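Local coordinates for protein RNA-dependent RNA Polymerase (Bombyx mori cytoplasmic polyhedrosis virus, PDB 6TZ0) that catalyses RNA-templated RNA synthesis, transcribing the double-stranded viral genome conservatively into plus strands and, very probably, making the complementary minus strands after core assembly, at residues A[262-267]-A[284-289]; A[357-362]-A[630-635]; A[434-439]-A[453-458]; A[794-799]-A[826-831]; A[883-888]-A[1201-1206]. All coordinates share one frame; numbering follows the deposited sequence.

From the N terminus, interaction 1 comes first: it closes the hairpin of strands 266-272 and 278-285 and lays the chain that leaves it against the end of helix 257-264. Interaction 2 spans 267 residues, bringing the loop behind helix 349-356 to the chain leaving strand 628-631, all within the central polymerase region. Interaction 3 is nested inside that span and closes a loop of 13 residues between strand 434-437 and the end of helix 449-455. Interactions 4 and 5 follow in series. Interaction 4 pairs strands 791-795 and 827-831; interaction 5, across 312 residues, joins the end of helix 881-886 to the strand-to-helix junction near the C terminus. None cross or touch.

Interaction 1. Residues A[262-267]-A[284-289]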
# COMPACT_ATOMS: atom_id res chain seq x y z
N HIS A 262 36.17 3.43 12.20
CA HIS A 262 36.84 4.25 13.20
C HIS A 262 38.29 3.81 13.40
O HIS A 262 39.20 4.64 13.40
CB HIS A 262 36.09 4.17 14.52
CG HIS A 262 36.83 4.76 15.68
ND1 HIS A 262 37.00 6.12 15.85
CD2 HIS A 262 37.46 4.17 16.72
CE1 HIS A 262 37.69 6.34 16.95
NE2 HIS A 262 37.98 5.18 17.50
N ASN A 263 38.52 2.51 13.57
CA ASN A 263 39.88 2.03 13.80
C ASN A 263 40.75 2.06 12.55
O ASN A 263 41.97 1.89 12.68
CB ASN A 263 39.87 0.62 14.38
CG ASN A 263 39.53 0.60 15.85
OD1 ASN A 263 39.97 1.44 16.61
ND2 ASN A 263 38.73 -0.38 16.25
N VAL A 264 40.18 2.26 11.36
CA VAL A 264 41.00 2.48 10.16
C VAL A 264 41.81 3.77 10.30
O VAL A 264 43.02 3.78 10.04
CB VAL A 264 40.12 2.49 8.90
CG1 VAL A 264 40.89 3.02 7.70
CG2 VAL A 264 39.68 1.09 8.59
N GLY A 265 41.18 4.86 10.72
CA GLY A 265 41.88 6.09 11.00
C GLY A 265 41.95 7.09 9.87
O GLY A 265 41.54 8.24 10.05
N ARG A 266 42.45 6.70 8.70
CA ARG A 266 42.58 7.61 7.58
C ARG A 266 41.97 6.97 6.35
O ARG A 266 42.10 5.76 6.15
CB ARG A 266 44.04 7.96 7.29
CG ARG A 266 44.74 8.75 8.37
CD ARG A 266 44.22 10.17 8.42
NE ARG A 266 44.96 10.99 9.38
CZ ARG A 266 44.63 11.14 10.66
NH1 ARG A 266 43.56 10.52 11.15
NH2 ARG A 266 45.36 11.91 11.45
N ALA A 267 41.31 7.77 5.53
CA ALA A 267 40.81 7.29 4.26
C ALA A 267 40.98 8.38 3.22
O ALA A 267 40.70 9.55 3.50
CB ALA A 267 39.34 6.85 4.34
N LYS A 284 41.03 12.29 4.59
CA LYS A 284 40.33 12.72 5.79
C LYS A 284 40.55 11.71 6.90
O LYS A 284 41.06 10.61 6.69
CB LYS A 284 38.84 12.89 5.51
CG LYS A 284 38.12 11.59 5.24
CD LYS A 284 36.68 11.83 4.85
CE LYS A 284 35.86 12.39 5.99
NZ LYS A 284 35.70 11.44 7.11
N THR A 285 40.16 12.10 8.11
CA THR A 285 40.14 11.19 9.24
C THR A 285 38.79 10.50 9.32
O THR A 285 37.77 11.07 8.91
CB THR A 285 40.46 11.91 10.55
OG1 THR A 285 40.46 10.96 11.63
CG2 THR A 285 39.48 13.02 10.85
N THR A 286 38.78 9.26 9.78
CA THR A 286 37.55 8.49 9.93
C THR A 286 37.28 8.12 11.37
O THR A 286 36.46 7.24 11.64
CB THR A 286 37.59 7.23 9.06
OG1 THR A 286 38.71 6.42 9.42
CG2 THR A 286 37.67 7.59 7.60
N SER A 287 37.96 8.78 12.31
CA SER A 287 37.66 8.61 13.71
C SER A 287 36.31 9.24 14.03
O SER A 287 35.86 10.16 13.34
CB SER A 287 38.75 9.23 14.57
OG SER A 287 38.81 10.63 14.36
N GLU A 288 35.66 8.75 15.07
CA GLU A 288 34.30 9.13 15.41
C GLU A 288 34.28 10.00 16.66
O GLU A 288 35.23 9.98 17.46
CB GLU A 288 33.45 7.87 15.64
CG GLU A 288 33.31 6.99 14.41
CD GLU A 288 32.52 7.64 13.29
OE1 GLU A 288 31.60 8.42 13.58
OE2 GLU A 288 32.83 7.36 12.12
N PRO A 289 33.23 10.80 16.86
CA PRO A 289 33.12 11.58 18.10
C PRO A 289 32.86 10.70 19.30
O PRO A 289 32.57 9.50 19.19
CB PRO A 289 31.94 12.52 17.82
CG PRO A 289 31.86 12.60 16.36
CD PRO A 289 32.25 11.25 15.86
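H262 and E288 meet through a bond from the backbone to a ring: E288 N donates to H262 ND1 at 3.1 Å, lying near the ring plane at the edge. CG of H262 is anti to the backbone N (chi1 169°), beside the carbonyl carbon, and the ND1 edge of the ring lies against S287 as well, with ND1 3.8 Å from S287 CB. Just past the end of helix 257-264 comes G265, whose positive phi suits a residue without CB and swings the chain into strand 266-272. The carbonyl of G265 is well used. T286 N donates to G265 O at 3.0 Å from above one face of the carbonyl plane, and R266 NH1 donates to the same oxygen at 3.2 Å from the opposite face. T285 OG1 is also near, but any bond there is weak, and this hydroxyl has S287 OG as a hydrogen-bonding partner. Beyond, the hairpin takes over. A267 and K284 form an antiparallel hydrogen-bonded pair, with A267 N bonded to K284 O at 3.1 Å and K284 N to A267 O at 3.0 Å; R266 and T285 are the non-hydrogen-bonded pair beside it. K284 bends back so that NZ donates to T285 O at 2.8 Å. Outside partners satisfy more: T286 OG1 bonds to L261 O, and E288 OE1 takes the N-H of Q717. Since ND1 of H262 accepts a backbone N-H, that nitrogen is most likely bare, and the ring is probably the neutral form with its proton on NE2.

Interaction 2. Residues A[357-362]-A[630-635]; sequences VFPRIE and VKNAEG
N632 turns its amide toward the backbone of V357, and ND2 donates to V357 O at 2.7 Å with an angle of 162° at the hydrogen. The acceptor lies in the amide plane, whereas the donor stands well above the plane of the V357 carbonyl. CG of N632 is anti to its backbone N (chi1 -166°), and the amide end then crosses V357 obliquely, ND2 lying 3.4 Å from V357 CG1. The other branch faces the next two residues: N632 OD1 is 3.6 Å from F358 CD1, with ring and amide planes 40° apart, and meets P359 tip to tip, 3.8 Å from P359 CD. This joins the loop behind helix 349-356 to the chain leaving strand 628-631, an outermost strand of a mixed four-stranded sheet in the central polymerase domain; the V357 side chain is about 7 Å from that of D552, a UTP-binding residue. P359 CD also covers one face of the F358 ring, toward the rim. Further along, A633 CB sits 3.8 Å from P359 CG and 4.0 Å from F358 CE1, while P359 CB packs 3.5 Å from G635 O. T636 OG1 is a second bonding partner of V357 O, and R469 of the Viral structural protein 4 chain packs on F358.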
# COMPACT_ATOMS: atom_id res chain seq x y z
N VAL A 357 1.20 -6.05 13.38
CA VAL A 357 0.09 -5.11 13.32
C VAL A 357 -0.52 -4.82 14.68
O VAL A 357 -1.47 -4.05 14.78
CB VAL A 357 -0.97 -5.63 12.32
CG1 VAL A 357 -1.82 -6.74 12.92
CG2 VAL A 357 -1.79 -4.52 11.65
N PHE A 358 0.02 -5.38 15.76
CA PHE A 358 -0.56 -5.12 17.07
C PHE A 358 -0.06 -3.77 17.59
O PHE A 358 1.14 -3.50 17.54
CB PHE A 358 -0.19 -6.22 18.06
CG PHE A 358 -1.02 -6.22 19.32
CD1 PHE A 358 -2.23 -6.88 19.35
CD2 PHE A 358 -0.61 -5.54 20.44
CE1 PHE A 358 -3.01 -6.88 20.50
CE2 PHE A 358 -1.38 -5.52 21.58
CZ PHE A 358 -2.58 -6.20 21.61
N PRO A 359 -0.94 -2.91 18.10
CA PRO A 359 -0.52 -1.56 18.49
C PRO A 359 0.27 -1.54 19.78
O PRO A 359 0.19 -2.45 20.60
CB PRO A 359 -1.85 -0.82 18.66
CG PRO A 359 -2.80 -1.88 19.03
CD PRO A 359 -2.39 -3.10 18.29
N ARG A 360 1.04 -0.47 19.97
CA ARG A 360 1.88 -0.35 21.15
C ARG A 360 2.07 1.11 21.54
O ARG A 360 1.84 2.01 20.73
CB ARG A 360 3.22 -1.03 20.94
CG ARG A 360 4.07 -0.44 19.84
CD ARG A 360 5.35 -1.22 19.80
NE ARG A 360 6.30 -0.72 18.82
CZ ARG A 360 7.54 -1.18 18.71
NH1 ARG A 360 7.96 -2.13 19.52
NH2 ARG A 360 8.36 -0.68 17.80
N ILE A 361 2.37 1.30 22.82
CA ILE A 361 2.55 2.62 23.41
C ILE A 361 3.97 2.79 23.92
O ILE A 361 4.44 1.99 24.73
CB ILE A 361 1.61 2.79 24.62
CG1 ILE A 361 0.23 3.26 24.16
CG2 ILE A 361 2.20 3.76 25.63
CD1 ILE A 361 -0.90 2.67 24.96
N GLU A 362 4.64 3.85 23.48
CA GLU A 362 6.02 4.09 23.89
C GLU A 362 6.28 5.47 24.46
O GLU A 362 5.71 6.45 23.98
CB GLU A 362 6.96 3.86 22.71
CG GLU A 362 6.73 2.56 21.96
CD GLU A 362 7.26 1.35 22.71
OE1 GLU A 362 8.47 1.31 22.99
OE2 GLU A 362 6.45 0.45 23.04
N VAL A 630 -10.54 -13.33 13.44
CA VAL A 630 -9.63 -12.73 14.41
C VAL A 630 -9.58 -11.24 14.16
O VAL A 630 -9.32 -10.79 13.03
CB VAL A 630 -8.22 -13.35 14.30
CG1 VAL A 630 -7.27 -12.71 15.30
CG2 VAL A 630 -8.28 -14.85 14.50
N LYS A 631 -9.81 -10.46 15.21
CA LYS A 631 -9.77 -9.01 15.13
C LYS A 631 -8.54 -8.48 15.84
O LYS A 631 -7.88 -9.21 16.58
CB LYS A 631 -11.05 -8.41 15.72
CG LYS A 631 -12.27 -8.81 14.91
CD LYS A 631 -13.55 -8.33 15.53
CE LYS A 631 -13.91 -9.11 16.77
NZ LYS A 631 -14.26 -10.52 16.44
N ASN A 632 -8.20 -7.23 15.58
CA ASN A 632 -7.02 -6.61 16.16
C ASN A 632 -7.45 -5.59 17.21
O ASN A 632 -8.59 -5.14 17.24
CB ASN A 632 -6.20 -5.94 15.06
CG ASN A 632 -4.81 -5.57 15.51
OD1 ASN A 632 -4.41 -5.84 16.64
ND2 ASN A 632 -4.07 -4.90 14.64
N ALA A 633 -6.52 -5.23 18.09
CA ALA A 633 -6.75 -4.06 18.92
C ALA A 633 -6.60 -2.79 18.08
O ALA A 633 -6.03 -2.80 16.99
CB ALA A 633 -5.79 -4.03 20.11
N GLU A 634 -7.11 -1.69 18.61
CA GLU A 634 -7.23 -0.46 17.84
C GLU A 634 -6.10 0.50 18.20
O GLU A 634 -5.54 0.44 19.29
CB GLU A 634 -8.60 0.18 18.09
CG GLU A 634 -9.11 1.12 17.00
CD GLU A 634 -8.69 2.55 17.22
OE1 GLU A 634 -8.51 2.93 18.39
OE2 GLU A 634 -8.53 3.30 16.23
N GLY A 635 -5.74 1.36 17.25
CA GLY A 635 -4.69 2.32 17.50
C GLY A 635 -3.42 2.01 16.74
O GLY A 635 -2.31 2.33 17.18

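Interaction 3. Residues A[434-439]-A[453-458]; sequences EKLEVG and QAVFAR
L436 and V455 make the inner part of an apolar contact that runs from the strand to the end of the helix. L436 CD1 lies 3.9 Å from V455 CG2. V438 adds its CG2 branch, which reaches V455 CG1 at 3.7 Å.

The aromatic part belongs to F456, the first residue to leave helix 449-455. Its chi1 of -67° sets CG anti to the carbonyl carbon, and the ring beyond it meets the strand residues. V438 CG2 comes within 3.6 Å of F456 CE1 as the two side chains slide past each other in opposite directions; L436 CD2 lies at the ring edge, near its plane, 4.3 Å from F456 CE2. One face carries V455 CG1, offset toward the rim. The carbonyl of E437 also meets this ring, its O being 3.2 Å from F456 CZ.

A third kind of packing is methyl on guanidinium. V438 CG1 lies over one face of the R458 group, 3.4 Å from R458 NE, while R458 NH2 is hydrogen-bonded to N64 OD1 of the Viral structural protein 4 chain.

Strand 434-437 pairs with 442-446 in a two-stranded hairpin, and the helix that follows packs back against it, so the contact closes a compact beta-beta-alpha unit of the polymerase domain. L933 of helix 927-937 packs on V455 as well. No hydrogen bond links the two segments: they are held by apolar and methyl-to-flat-group packing, with the polar end of R458 directed to the partner protein.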
# COMPACT_ATOMS: atom_id res chain seq x y z
N GLU A 434 -15.19 -10.57 -5.12
CA GLU A 434 -16.39 -10.39 -4.32
C GLU A 434 -17.63 -10.32 -5.19
O GLU A 434 -17.57 -10.03 -6.38
CB GLU A 434 -16.30 -9.12 -3.46
CG GLU A 434 -15.25 -9.19 -2.37
CD GLU A 434 -15.21 -7.94 -1.53
OE1 GLU A 434 -15.91 -6.97 -1.87
OE2 GLU A 434 -14.48 -7.93 -0.51
N LYS A 435 -18.77 -10.59 -4.56
CA LYS A 435 -20.06 -10.55 -5.22
C LYS A 435 -20.58 -9.12 -5.25
O LYS A 435 -20.42 -8.37 -4.29
CB LYS A 435 -21.04 -11.47 -4.48
CG LYS A 435 -22.40 -11.62 -5.10
CD LYS A 435 -23.19 -12.67 -4.34
CE LYS A 435 -23.59 -12.16 -2.96
NZ LYS A 435 -24.47 -13.13 -2.24
N LEU A 436 -21.20 -8.75 -6.38
CA LEU A 436 -21.59 -7.36 -6.64
C LEU A 436 -23.09 -7.32 -6.95
O LEU A 436 -23.49 -7.58 -8.09
CB LEU A 436 -20.77 -6.78 -7.78
CG LEU A 436 -19.25 -6.79 -7.59
CD1 LEU A 436 -18.55 -6.19 -8.80
CD2 LEU A 436 -18.87 -6.07 -6.33
N GLU A 437 -23.91 -6.98 -5.96
CA GLU A 437 -25.35 -6.87 -6.13
C GLU A 437 -25.84 -5.53 -5.58
O GLU A 437 -25.32 -5.04 -4.58
CB GLU A 437 -26.09 -8.03 -5.44
CG GLU A 437 -25.84 -8.15 -3.95
CD GLU A 437 -26.65 -9.27 -3.32
OE1 GLU A 437 -27.42 -9.93 -4.04
OE2 GLU A 437 -26.50 -9.48 -2.09
N VAL A 438 -26.82 -4.94 -6.25
CA VAL A 438 -27.36 -3.64 -5.86
C VAL A 438 -28.84 -3.73 -5.52
O VAL A 438 -29.24 -3.53 -4.37
CB VAL A 438 -27.12 -2.57 -6.94
CG1 VAL A 438 -27.63 -1.24 -6.46
CG2 VAL A 438 -25.67 -2.48 -7.31
N GLY A 439 -29.68 -4.05 -6.50
CA GLY A 439 -31.11 -4.00 -6.31
C GLY A 439 -31.72 -5.37 -6.14
O GLY A 439 -32.79 -5.65 -6.69
N GLN A 453 -16.79 0.22 -8.50
CA GLN A 453 -17.30 1.58 -8.57
C GLN A 453 -18.33 1.73 -9.68
O GLN A 453 -19.29 2.50 -9.54
CB GLN A 453 -16.14 2.55 -8.75
CG GLN A 453 -16.53 4.01 -8.80
CD GLN A 453 -17.16 4.49 -7.52
OE1 GLN A 453 -16.69 4.20 -6.43
NE2 GLN A 453 -18.25 5.23 -7.64
N ALA A 454 -18.17 0.99 -10.78
CA ALA A 454 -19.14 1.04 -11.86
C ALA A 454 -20.45 0.35 -11.49
O ALA A 454 -21.50 0.68 -12.04
CB ALA A 454 -18.56 0.41 -13.12
N VAL A 455 -20.41 -0.60 -10.56
CA VAL A 455 -21.63 -1.31 -10.16
C VAL A 455 -22.48 -0.45 -9.23
O VAL A 455 -23.69 -0.31 -9.44
CB VAL A 455 -21.26 -2.67 -9.54
CG1 VAL A 455 -22.41 -3.26 -8.79
CG2 VAL A 455 -20.87 -3.64 -10.64
N PHE A 456 -21.87 0.15 -8.22
CA PHE A 456 -22.58 0.96 -7.24
C PHE A 456 -22.53 2.45 -7.57
O PHE A 456 -22.51 3.28 -6.66
CB PHE A 456 -22.01 0.72 -5.84
CG PHE A 456 -22.26 -0.65 -5.33
CD1 PHE A 456 -23.47 -0.99 -4.76
CD2 PHE A 456 -21.28 -1.62 -5.42
CE1 PHE A 456 -23.69 -2.26 -4.29
CE2 PHE A 456 -21.49 -2.89 -4.95
CZ PHE A 456 -22.70 -3.21 -4.38
N ALA A 457 -22.53 2.80 -8.85
CA ALA A 457 -22.43 4.19 -9.25
C ALA A 457 -23.71 4.97 -9.01
O ALA A 457 -23.67 6.20 -8.99
CB ALA A 457 -22.05 4.28 -10.72
N ARG A 458 -24.84 4.29 -8.81
CA ARG A 458 -26.09 4.97 -8.55
C ARG A 458 -26.15 5.59 -7.17
O ARG A 458 -27.01 6.44 -6.92
CB ARG A 458 -27.27 4.01 -8.73
CG ARG A 458 -27.39 3.00 -7.62
CD ARG A 458 -28.50 2.01 -7.88
NE ARG A 458 -28.17 1.08 -8.95
CZ ARG A 458 -28.99 0.17 -9.44
NH1 ARG A 458 -30.21 0.04 -8.94
NH2 ARG A 458 -28.60 -0.63 -10.41

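Interaction 4. Residues A[794-799]-A[826-831]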
# COMPACT_ATOMS: atom_id res chain seq x y z
N LEU A 794 4.34 -29.65 -24.77
CA LEU A 794 3.19 -29.17 -25.51
C LEU A 794 2.37 -30.36 -25.99
O LEU A 794 2.93 -31.33 -26.51
CB LEU A 794 3.62 -28.30 -26.69
CG LEU A 794 2.49 -27.64 -27.48
CD1 LEU A 794 1.65 -26.78 -26.56
CD2 LEU A 794 3.06 -26.81 -28.61
N SER A 795 1.06 -30.28 -25.81
CA SER A 795 0.16 -31.33 -26.25
C SER A 795 0.04 -31.30 -27.76
O SER A 795 -0.15 -30.24 -28.36
CB SER A 795 -1.21 -31.17 -25.59
OG SER A 795 -1.82 -29.94 -25.95
N VAL A 796 0.20 -32.46 -28.38
CA VAL A 796 0.21 -32.58 -29.83
C VAL A 796 -0.77 -33.68 -30.23
O VAL A 796 -0.98 -34.65 -29.51
CB VAL A 796 1.63 -32.87 -30.37
CG1 VAL A 796 2.54 -31.67 -30.15
CG2 VAL A 796 2.22 -34.04 -29.64
N ASP A 797 -1.38 -33.51 -31.40
CA ASP A 797 -2.45 -34.40 -31.84
C ASP A 797 -1.89 -35.73 -32.32
O ASP A 797 -0.74 -35.81 -32.76
CB ASP A 797 -3.27 -33.72 -32.94
CG ASP A 797 -4.63 -34.37 -33.15
OD1 ASP A 797 -4.95 -35.35 -32.45
OD2 ASP A 797 -5.39 -33.87 -34.01
N ASN A 798 -2.71 -36.78 -32.22
CA ASN A 798 -2.23 -38.14 -32.48
C ASN A 798 -2.04 -38.41 -33.97
O ASN A 798 -1.04 -39.03 -34.36
CB ASN A 798 -3.20 -39.16 -31.90
CG ASN A 798 -3.16 -39.20 -30.41
OD1 ASN A 798 -2.09 -39.11 -29.81
ND2 ASN A 798 -4.32 -39.35 -29.79
N LYS A 799 -2.98 -37.98 -34.80
CA LYS A 799 -2.81 -38.13 -36.24
C LYS A 799 -1.72 -37.21 -36.76
O LYS A 799 -1.05 -37.52 -37.75
CB LYS A 799 -4.15 -37.87 -36.95
CG LYS A 799 -4.14 -38.11 -38.45
CD LYS A 799 -3.91 -39.59 -38.75
CE LYS A 799 -3.96 -39.87 -40.24
NZ LYS A 799 -2.82 -39.24 -40.95
N THR A 826 -1.63 -36.75 -26.65
CA THR A 826 -0.52 -36.80 -25.71
C THR A 826 0.43 -35.62 -25.92
O THR A 826 0.44 -34.97 -26.97
CB THR A 826 0.25 -38.11 -25.83
OG1 THR A 826 1.27 -38.17 -24.82
CG2 THR A 826 0.89 -38.25 -27.20
N LEU A 827 1.24 -35.36 -24.91
CA LEU A 827 2.09 -34.18 -24.91
C LEU A 827 3.53 -34.55 -25.27
O LEU A 827 4.04 -35.60 -24.87
CB LEU A 827 2.02 -33.46 -23.56
CG LEU A 827 2.38 -34.13 -22.23
CD1 LEU A 827 3.84 -33.92 -21.84
CD2 LEU A 827 1.46 -33.61 -21.13
N MET A 828 4.16 -33.67 -26.04
CA MET A 828 5.50 -33.88 -26.55
C MET A 828 6.46 -32.94 -25.84
O MET A 828 6.17 -31.75 -25.67
CB MET A 828 5.54 -33.63 -28.06
CG MET A 828 6.83 -34.01 -28.75
SD MET A 828 6.79 -33.57 -30.49
CE MET A 828 5.69 -34.80 -31.17
N SER A 829 7.60 -33.48 -25.42
CA SER A 829 8.62 -32.71 -24.71
C SER A 829 9.66 -32.21 -25.70
O SER A 829 10.35 -33.01 -26.34
CB SER A 829 9.27 -33.57 -23.62
OG SER A 829 10.29 -32.85 -22.95
N LEU A 830 9.77 -30.89 -25.84
CA LEU A 830 10.84 -30.30 -26.62
C LEU A 830 11.67 -29.39 -25.74
O LEU A 830 11.14 -28.67 -24.89
CB LEU A 830 10.34 -29.51 -27.85
CG LEU A 830 9.56 -28.20 -27.76
CD1 LEU A 830 9.78 -27.39 -29.01
CD2 LEU A 830 8.08 -28.48 -27.63
N ILE A 831 12.98 -29.44 -25.93
CA ILE A 831 13.92 -28.58 -25.21
C ILE A 831 14.54 -27.61 -26.20
O ILE A 831 14.95 -28.01 -27.31
CB ILE A 831 14.96 -29.42 -24.45
CG1 ILE A 831 15.67 -30.41 -25.36
CG2 ILE A 831 14.29 -30.20 -23.33
CD1 ILE A 831 16.81 -31.09 -24.72
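L794 and M828 form an antiparallel hydrogen-bonded pair, with L794 N bonded to M828 O at 2.9 Å and M828 N to L794 O at 2.7 Å, and S795 with L827 the non-hydrogen-bonded pair next to it. One more bond, V796 N to T826 O at 2.9 Å, carries the pairing one residue further, to V796. Among the side chains, V796 and M828 make the apolar contact across the strands, crossing at about a right angle. V796 CG2 lies 3.7 Å from M828 CB and 3.9 Å from M828 CE; the bend of the methionine at chi3 (-74°) brings that methyl back to the valine. CG2 is also 3.3 Å from T826 O. Y801 of helix 801-808 packs on V796, T826 and M828, so the helix covers this end of the pairing. S795 and L827 share the other face, their CB atoms 4.4 Å apart, but L827 leads away; its side chain is about 7 Å from that of R791, an ATP-binding residue. Strand 827-831 is the middle one of three, with 791-795 and 813-815 beside it. Backbone bonds thus fix the strand register, while V796 and M828 offer an apolar surface to Y801 of the helix.

Interaction 5. Residues A[883-888]-A[1201-1206]; sequences EMIQQN and VLHPGL
I885 and H1203 are in closest touch here: I885 CG2 lies 3.4 Å from H1203 CD2, at the edge of the imidazole and near its plane, as the two side chains slide past each other in opposite directions. The imidazole CG is anti to the backbone N (chi1 -172°), beside the carbonyl carbon, and the ring beyond it meets I885. The other branch of the isoleucine ends in CD1, 3.8 Å from V1201 CG2, where the two side chains cross at about a right angle. The N888 side chain likewise crosses that of H1203, its amide plane 84° from that of the imidazole, with N888 ND2 3.7 Å from H1203 NE2 and 4.2 Å from P1204 CG. In the next shell, P1204 CD covers one face of the H1203 ring, toward the rim, and NE2 makes a weak hydrogen bond to S889 O. H1203 occupies the N-cap position of helix 1204-1211, right behind strand 1196-1202, whose V1201 is backbone-bonded to E1023 of strand 1022-1027. The contact therefore sets the end of helix 881-886 on a strand-to-helix junction of the C-terminal region. With no hydrogen bond between the two segments, they are held largely by the packing of I885 on V1201 and on the imidazole edge, and the weak bond to S889 O, an acceptor, would be consistent with a proton on NE2.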
# COMPACT_ATOMS: atom_id res chain seq x y z
N GLU A 883 34.79 -9.39 -43.04
CA GLU A 883 34.90 -9.99 -44.36
C GLU A 883 33.68 -9.68 -45.21
O GLU A 883 33.80 -9.44 -46.42
CB GLU A 883 35.09 -11.50 -44.24
CG GLU A 883 35.31 -12.20 -45.56
CD GLU A 883 35.53 -13.68 -45.41
OE1 GLU A 883 35.51 -14.17 -44.27
OE2 GLU A 883 35.72 -14.36 -46.45
N MET A 884 32.52 -9.60 -44.58
CA MET A 884 31.29 -9.32 -45.32
C MET A 884 31.23 -7.88 -45.81
O MET A 884 30.55 -7.59 -46.80
CB MET A 884 30.11 -9.71 -44.44
CG MET A 884 28.73 -9.54 -45.01
SD MET A 884 27.53 -10.50 -44.08
CE MET A 884 27.71 -9.79 -42.46
N ILE A 885 31.97 -6.96 -45.17
CA ILE A 885 32.06 -5.61 -45.72
C ILE A 885 33.31 -5.38 -46.56
O ILE A 885 33.45 -4.30 -47.15
CB ILE A 885 32.04 -4.49 -44.65
CG1 ILE A 885 33.31 -4.48 -43.81
CG2 ILE A 885 30.84 -4.62 -43.74
CD1 ILE A 885 33.39 -3.30 -42.90
N GLN A 886 34.24 -6.35 -46.63
CA GLN A 886 35.38 -6.14 -47.53
C GLN A 886 35.24 -6.83 -48.88
O GLN A 886 36.16 -6.71 -49.70
CB GLN A 886 36.70 -6.56 -46.86
CG GLN A 886 36.93 -8.05 -46.65
CD GLN A 886 37.70 -8.71 -47.77
OE1 GLN A 886 38.51 -8.07 -48.45
NE2 GLN A 886 37.46 -10.00 -47.98
N GLN A 887 34.14 -7.53 -49.16
CA GLN A 887 33.83 -7.90 -50.54
C GLN A 887 32.39 -7.57 -50.92
O GLN A 887 31.87 -8.15 -51.89
CB GLN A 887 34.12 -9.38 -50.83
CG GLN A 887 33.31 -10.42 -50.09
CD GLN A 887 34.09 -11.10 -48.99
OE1 GLN A 887 35.17 -10.64 -48.61
NE2 GLN A 887 33.56 -12.20 -48.48
N ASN A 888 31.74 -6.67 -50.17
CA ASN A 888 30.50 -5.99 -50.57
C ASN A 888 29.35 -6.98 -50.75
O ASN A 888 28.67 -6.99 -51.78
CB ASN A 888 30.71 -5.16 -51.84
CG ASN A 888 29.73 -3.99 -51.97
OD1 ASN A 888 29.92 -3.12 -52.82
ND2 ASN A 888 28.71 -3.95 -51.12
N VAL A 1201 34.69 1.63 -39.63
CA VAL A 1201 34.52 1.33 -41.05
C VAL A 1201 33.06 0.96 -41.28
O VAL A 1201 32.42 0.35 -40.42
CB VAL A 1201 35.48 0.23 -41.53
CG1 VAL A 1201 36.90 0.72 -41.48
CG2 VAL A 1201 35.36 -1.01 -40.67
N LEU A 1202 32.53 1.35 -42.43
CA LEU A 1202 31.13 1.14 -42.76
C LEU A 1202 31.01 0.34 -44.05
O LEU A 1202 31.97 0.21 -44.82
CB LEU A 1202 30.38 2.46 -42.90
CG LEU A 1202 30.27 3.32 -41.64
CD1 LEU A 1202 29.58 4.62 -41.92
CD2 LEU A 1202 29.55 2.57 -40.54
N HIS A 1203 29.82 -0.18 -44.28
CA HIS A 1203 29.44 -0.97 -45.44
C HIS A 1203 28.78 -0.06 -46.47
O HIS A 1203 28.05 0.86 -46.10
CB HIS A 1203 28.50 -2.09 -45.01
CG HIS A 1203 28.18 -3.09 -46.08
ND1 HIS A 1203 27.02 -3.06 -46.81
CD2 HIS A 1203 28.88 -4.15 -46.54
CE1 HIS A 1203 27.01 -4.06 -47.67
NE2 HIS A 1203 28.14 -4.74 -47.53
N PRO A 1204 29.07 -0.27 -47.76
CA PRO A 1204 28.45 0.59 -48.79
C PRO A 1204 26.94 0.44 -48.88
O PRO A 1204 26.26 1.39 -49.28
CB PRO A 1204 29.14 0.13 -50.08
CG PRO A 1204 30.43 -0.44 -49.63
CD PRO A 1204 30.14 -1.10 -48.32
N GLY A 1205 26.41 -0.72 -48.51
CA GLY A 1205 24.98 -0.86 -48.36
C GLY A 1205 24.40 -0.05 -47.22
O GLY A 1205 23.27 0.42 -47.31
N LEU A 1206 25.17 0.15 -46.15
CA LEU A 1206 24.72 1.02 -45.07
C LEU A 1206 24.64 2.47 -45.53
O LEU A 1206 23.68 3.17 -45.22
CB LEU A 1206 25.65 0.88 -43.86
CG LEU A 1206 25.30 1.45 -42.48
CD1 LEU A 1206 25.95 0.58 -41.44
CD2 LEU A 1206 25.76 2.89 -42.27